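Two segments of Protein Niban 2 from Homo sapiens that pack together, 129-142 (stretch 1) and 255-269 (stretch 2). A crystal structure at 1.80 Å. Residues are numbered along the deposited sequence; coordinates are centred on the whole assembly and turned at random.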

# COMPACT_ATOMS: atom_id res chain seq x y z
N GLN A 129 -17.63 5.03 -17.95
CA GLN A 129 -16.29 5.15 -17.38
C GLN A 129 -15.52 3.84 -17.48
O GLN A 129 -14.32 3.84 -17.76
CB GLN A 129 -16.37 5.56 -15.91
CG GLN A 129 -16.51 7.03 -15.64
CD GLN A 129 -16.54 7.31 -14.16
OE1 GLN A 129 -16.53 6.38 -13.33
NE2 GLN A 129 -16.58 8.58 -13.80
N TYR A 130 -16.20 2.73 -17.21
CA TYR A 130 -15.56 1.41 -17.27
C TYR A 130 -15.19 1.05 -18.70
O TYR A 130 -14.07 0.59 -18.96
CB TYR A 130 -16.49 0.36 -16.68
CG TYR A 130 -16.03 -1.05 -16.90
CD1 TYR A 130 -14.93 -1.57 -16.20
CD2 TYR A 130 -16.69 -1.88 -17.81
CE1 TYR A 130 -14.51 -2.89 -16.42
CE2 TYR A 130 -16.27 -3.17 -18.03
CZ TYR A 130 -15.18 -3.68 -17.33
OH TYR A 130 -14.79 -4.97 -17.57
N LEU A 131 -16.11 1.25 -19.64
CA LEU A 131 -15.83 0.94 -21.04
C LEU A 131 -14.71 1.82 -21.58
O LEU A 131 -13.93 1.37 -22.43
CB LEU A 131 -17.09 1.11 -21.88
CG LEU A 131 -18.22 0.11 -21.59
CD1 LEU A 131 -19.40 0.43 -22.49
CD2 LEU A 131 -17.76 -1.32 -21.78
N GLU A 132 -14.61 3.06 -21.10
CA GLU A 132 -13.51 3.92 -21.52
C GLU A 132 -12.18 3.38 -21.01
O GLU A 132 -11.18 3.39 -21.73
CB GLU A 132 -13.76 5.35 -21.02
CG GLU A 132 -12.68 6.33 -21.42
CD GLU A 132 -13.00 7.76 -21.02
OE1 GLU A 132 -12.04 8.48 -20.68
OE2 GLU A 132 -14.20 8.15 -21.06
N LEU A 133 -12.18 2.88 -19.77
CA LEU A 133 -10.95 2.37 -19.16
C LEU A 133 -10.44 1.12 -19.88
O LEU A 133 -9.22 0.96 -20.04
CB LEU A 133 -11.20 2.09 -17.68
CG LEU A 133 -10.06 1.56 -16.82
CD1 LEU A 133 -8.87 2.49 -16.91
CD2 LEU A 133 -10.55 1.44 -15.38
N ILE A 134 -11.33 0.23 -20.32
CA ILE A 134 -10.90 -0.97 -21.03
C ILE A 134 -10.88 -0.80 -22.54
O ILE A 134 -10.51 -1.74 -23.26
CB ILE A 134 -11.76 -2.20 -20.68
CG1 ILE A 134 -13.20 -2.01 -21.17
CG2 ILE A 134 -11.72 -2.48 -19.19
CD1 ILE A 134 -14.03 -3.29 -21.17
N GLY A 135 -11.23 0.38 -23.05
CA GLY A 135 -11.44 0.53 -24.48
C GLY A 135 -10.20 0.28 -25.32
O GLY A 135 -10.30 -0.19 -26.46
N ASN A 136 -9.02 0.61 -24.79
CA ASN A 136 -7.78 0.43 -25.53
C ASN A 136 -6.94 -0.71 -24.98
O ASN A 136 -5.71 -0.73 -25.14
CB ASN A 136 -6.98 1.74 -25.54
CG ASN A 136 -7.69 2.82 -26.34
OD1 ASN A 136 -7.68 2.80 -27.58
ND2 ASN A 136 -8.31 3.76 -25.64
N SER A 137 -7.59 -1.67 -24.33
CA SER A 137 -6.87 -2.83 -23.82
C SER A 137 -6.38 -3.72 -24.95
O SER A 137 -5.43 -4.49 -24.76
CB SER A 137 -7.74 -3.63 -22.86
OG SER A 137 -8.97 -3.99 -23.45
N LEU A 138 -7.00 -3.64 -26.13
CA LEU A 138 -6.50 -4.30 -27.31
C LEU A 138 -6.23 -3.24 -28.38
O LEU A 138 -6.93 -2.23 -28.44
CB LEU A 138 -7.51 -5.34 -27.82
CG LEU A 138 -7.79 -6.44 -26.78
CD1 LEU A 138 -9.04 -7.25 -27.13
CD2 LEU A 138 -6.57 -7.35 -26.62
N PRO A 139 -5.20 -3.43 -29.21
CA PRO A 139 -4.74 -2.33 -30.06
C PRO A 139 -5.63 -2.12 -31.27
O PRO A 139 -6.38 -3.00 -31.70
CB PRO A 139 -3.35 -2.79 -30.49
CG PRO A 139 -3.49 -4.27 -30.55
CD PRO A 139 -4.38 -4.64 -29.38
N GLY A 140 -5.52 -0.92 -31.84
CA GLY A 140 -6.15 -0.58 -33.10
C GLY A 140 -7.63 -0.31 -33.04
O GLY A 140 -8.28 -0.25 -34.10
N THR A 141 -8.19 -0.13 -31.84
CA THR A 141 -9.64 -0.04 -31.68
C THR A 141 -10.22 1.14 -32.44
O THR A 141 -11.27 1.02 -33.08
CB THR A 141 -9.99 0.07 -30.21
OG1 THR A 141 -9.22 -0.88 -29.46
CG2 THR A 141 -11.46 -0.22 -30.03
N THR A 142 -9.59 2.29 -32.33
CA THR A 142 -10.11 3.50 -32.95
C THR A 142 -9.62 3.69 -34.38
O THR A 142 -10.03 4.66 -35.03
CB THR A 142 -9.74 4.70 -32.10
OG1 THR A 142 -8.36 5.03 -32.32
CG2 THR A 142 -9.93 4.38 -30.62
N ARG A 255 -6.23 -13.61 -32.27
CA ARG A 255 -7.01 -14.83 -32.32
C ARG A 255 -8.41 -14.67 -31.74
O ARG A 255 -9.24 -15.55 -31.92
CB ARG A 255 -6.26 -15.95 -31.59
CG ARG A 255 -4.86 -16.20 -32.15
CD ARG A 255 -4.02 -17.06 -31.21
NE ARG A 255 -2.61 -17.08 -31.60
CZ ARG A 255 -1.95 -18.18 -31.92
NH1 ARG A 255 -2.59 -19.35 -31.90
NH2 ARG A 255 -0.67 -18.13 -32.26
N LEU A 256 -8.69 -13.55 -31.08
CA LEU A 256 -10.00 -13.33 -30.50
C LEU A 256 -10.98 -12.85 -31.57
O LEU A 256 -10.64 -12.01 -32.41
CB LEU A 256 -9.92 -12.30 -29.37
CG LEU A 256 -8.86 -12.63 -28.32
CD1 LEU A 256 -8.82 -11.56 -27.23
CD2 LEU A 256 -9.13 -14.00 -27.74
N LYS A 257 -12.20 -13.39 -31.52
CA LYS A 257 -13.23 -13.12 -32.51
C LYS A 257 -14.37 -12.31 -31.89
O LYS A 257 -14.79 -12.59 -30.77
CB LYS A 257 -13.79 -14.43 -33.08
CG LYS A 257 -12.80 -15.27 -33.88
CD LYS A 257 -13.53 -16.07 -34.95
CE LYS A 257 -12.57 -16.96 -35.75
NZ LYS A 257 -12.30 -18.26 -35.07
N GLY A 258 -14.88 -11.33 -32.63
CA GLY A 258 -16.07 -10.63 -32.21
C GLY A 258 -15.91 -9.14 -32.35
O GLY A 258 -14.90 -8.64 -32.86
N LYS A 259 -16.93 -8.42 -31.88
CA LYS A 259 -16.91 -6.97 -31.89
C LYS A 259 -15.93 -6.46 -30.83
O LYS A 259 -15.54 -7.21 -29.94
CB LYS A 259 -18.32 -6.44 -31.66
CG LYS A 259 -19.22 -6.81 -32.85
CD LYS A 259 -20.69 -6.70 -32.55
CE LYS A 259 -21.44 -6.25 -33.80
NZ LYS A 259 -22.90 -6.12 -33.58
N PRO A 260 -15.49 -5.19 -30.94
CA PRO A 260 -14.42 -4.72 -30.04
C PRO A 260 -14.68 -4.96 -28.57
O PRO A 260 -13.76 -5.38 -27.86
CB PRO A 260 -14.35 -3.22 -30.37
CG PRO A 260 -14.75 -3.15 -31.80
CD PRO A 260 -15.84 -4.17 -31.95
N GLN A 261 -15.90 -4.71 -28.08
CA GLN A 261 -16.14 -4.90 -26.65
C GLN A 261 -16.21 -6.38 -26.28
O GLN A 261 -15.82 -6.75 -25.17
CB GLN A 261 -17.40 -4.14 -26.23
CG GLN A 261 -17.18 -2.62 -26.28
CD GLN A 261 -18.39 -1.80 -25.89
OE1 GLN A 261 -19.35 -2.32 -25.32
NE2 GLN A 261 -18.35 -0.51 -26.20
N GLU A 262 -16.64 -7.23 -27.22
CA GLU A 262 -16.62 -8.67 -26.95
C GLU A 262 -15.19 -9.19 -26.89
O GLU A 262 -14.86 -10.01 -26.02
CB GLU A 262 -17.42 -9.41 -28.02
CG GLU A 262 -17.35 -10.95 -27.94
CD GLU A 262 -17.79 -11.53 -26.58
OE1 GLU A 262 -18.40 -10.81 -25.76
OE2 GLU A 262 -17.52 -12.73 -26.35
N ARG A 263 -14.32 -8.73 -27.79
CA ARG A 263 -12.92 -9.11 -27.72
C ARG A 263 -12.28 -8.62 -26.43
O ARG A 263 -11.48 -9.33 -25.81
CB ARG A 263 -12.18 -8.56 -28.94
CG ARG A 263 -12.57 -9.26 -30.26
CD ARG A 263 -11.85 -8.65 -31.45
NE ARG A 263 -10.41 -8.87 -31.36
CZ ARG A 263 -9.51 -7.89 -31.33
NH1 ARG A 263 -8.22 -8.18 -31.23
NH2 ARG A 263 -9.91 -6.62 -31.40
N GLN A 264 -12.64 -7.41 -25.99
CA GLN A 264 -12.13 -6.88 -24.72
C GLN A 264 -12.52 -7.78 -23.56
O GLN A 264 -11.69 -8.05 -22.67
CB GLN A 264 -12.64 -5.45 -24.50
CG GLN A 264 -12.01 -4.40 -25.41
CD GLN A 264 -12.86 -3.13 -25.56
OE1 GLN A 264 -13.74 -2.86 -24.74
NE2 GLN A 264 -12.59 -2.37 -26.61
N ARG A 265 -13.75 -8.29 -23.56
CA ARG A 265 -14.22 -9.15 -22.48
C ARG A 265 -13.51 -10.50 -22.48
O ARG A 265 -13.20 -11.05 -21.42
CB ARG A 265 -15.73 -9.34 -22.57
CG ARG A 265 -16.34 -10.07 -21.38
CD ARG A 265 -17.41 -11.07 -21.83
NE ARG A 265 -16.80 -12.27 -22.39
CZ ARG A 265 -17.35 -13.48 -22.33
NH1 ARG A 265 -16.73 -14.52 -22.87
NH2 ARG A 265 -18.51 -13.66 -21.73
N GLN A 266 -13.24 -11.05 -23.67
CA GLN A 266 -12.50 -12.30 -23.74
C GLN A 266 -11.10 -12.13 -23.19
O GLN A 266 -10.59 -13.02 -22.49
CB GLN A 266 -12.45 -12.81 -25.18
CG GLN A 266 -13.80 -13.22 -25.69
CD GLN A 266 -13.78 -13.52 -27.16
OE1 GLN A 266 -14.60 -13.02 -27.92
NE2 GLN A 266 -12.82 -14.34 -27.57
N TRP A 267 -10.45 -11.00 -23.48
CA TRP A 267 -9.11 -10.80 -22.95
C TRP A 267 -9.13 -10.72 -21.42
O TRP A 267 -8.24 -11.26 -20.75
CB TRP A 267 -8.45 -9.56 -23.53
CG TRP A 267 -7.21 -9.26 -22.76
CD1 TRP A 267 -7.04 -8.27 -21.84
CD2 TRP A 267 -6.01 -10.03 -22.75
NE1 TRP A 267 -5.79 -8.35 -21.28
CE2 TRP A 267 -5.13 -9.43 -21.82
CE3 TRP A 267 -5.58 -11.16 -23.45
CZ2 TRP A 267 -3.84 -9.92 -21.58
CZ3 TRP A 267 -4.29 -11.65 -23.21
CH2 TRP A 267 -3.44 -11.03 -22.28
N ILE A 268 -10.15 -10.06 -20.86
CA ILE A 268 -10.27 -9.98 -19.40
C ILE A 268 -10.38 -11.37 -18.79
O ILE A 268 -9.78 -11.66 -17.75
CB ILE A 268 -11.47 -9.09 -19.02
CG1 ILE A 268 -11.16 -7.62 -19.34
CG2 ILE A 268 -11.81 -9.27 -17.53
CD1 ILE A 268 -12.41 -6.76 -19.56
N GLN A 269 -11.15 -12.25 -19.44
CA GLN A 269 -11.29 -13.62 -18.94
C GLN A 269 -9.97 -14.38 -19.00
O GLN A 269 -9.60 -15.10 -18.06
CB GLN A 269 -12.38 -14.35 -19.73
CG GLN A 269 -12.76 -15.71 -19.16
CD GLN A 269 -14.07 -16.23 -19.72
OE1 GLN A 269 -14.55 -15.75 -20.75
NE2 GLN A 269 -14.65 -17.21 -19.04
O HOH W 1 -14.77 -0.29 -24.50
O HOH W 2 -9.80 -6.06 -22.06
O HOH W 3 -7.13 -5.70 -31.47

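Stretch 1 enters as the last part of a helix that includes residues 129-134 and then gives way to an irregular segment, with a type I turn from I134 to S137. Stretch 2 approaches through a loop and becomes helical at P260, with K259 at the N-cap position. The two helix axes cross at 75° and come no closer than 11.3 Å; the backbones draw nearest at the end of the turn, where the CA atoms of S137 and Q264 are 6.7 Å apart, and beyond it, where those of T141 and P260 are 6.9 Å apart. The turn is secured by two bonds to one carbonyl: S137 N donates to I134 O (3.1 Å), and S137 OG, in the p rotamer, donates to the same I134 O (2.7 Å).

No direct hydrogen bond joins the stretches; apolar packing and three bridging waters do the work, with 581 Å² buried in all. L138 loses the most surface. Its CA-to-CB bond points toward the helix of stretch 2, and its branched end reaches several residues at once: CD1 lies 4.3 Å from L256 CD1 and 3.5 Å from R263 O, while CD2 sits 4.2 Å from W267 CB. CD1 also lies over one face of the R263 guanidinium, a flat surface that accepts an aliphatic group while its edge remains free for polar partners. One of these is L256 O, to which R263 NE makes a weak bond (3.3 Å).

Farther along the helix, I134 CD1 meets I268 CD1 at 4.2 Å, two branched aliphatic side chains both directed toward the opposing stretch. Y130 starts sideways, but its length carries OH to 3.6 Å from I268 CD1; this hydroxyl is hydrogen-bonded elsewhere in the structure.

Q264, buried and extended toward stretch 1, lies against the turn. Its aliphatic part packs on S137, with CG 3.6 Å from S137 OG. The amide NE2 is 3.2 Å from G135 O, but the angle is too poor for a hydrogen bond. OE1 instead accepts from water 1 (2.8 Å), which also donates to L131 O (2.8 Å), so a polar side chain is accommodated here through solvent. Water 2 makes a second link, donating to S137 OG (2.6 Å) and to Q264 O (2.8 Å). Water 3 accepts from R263 NH1 (2.7 Å) and donates to P139 O (2.8 Å), tying the arginine to the loop beyond L138.

At the margin, T141 CG2 rests 4.2 Å from P260 CB, a small apolar contact beside the first turn of the helix.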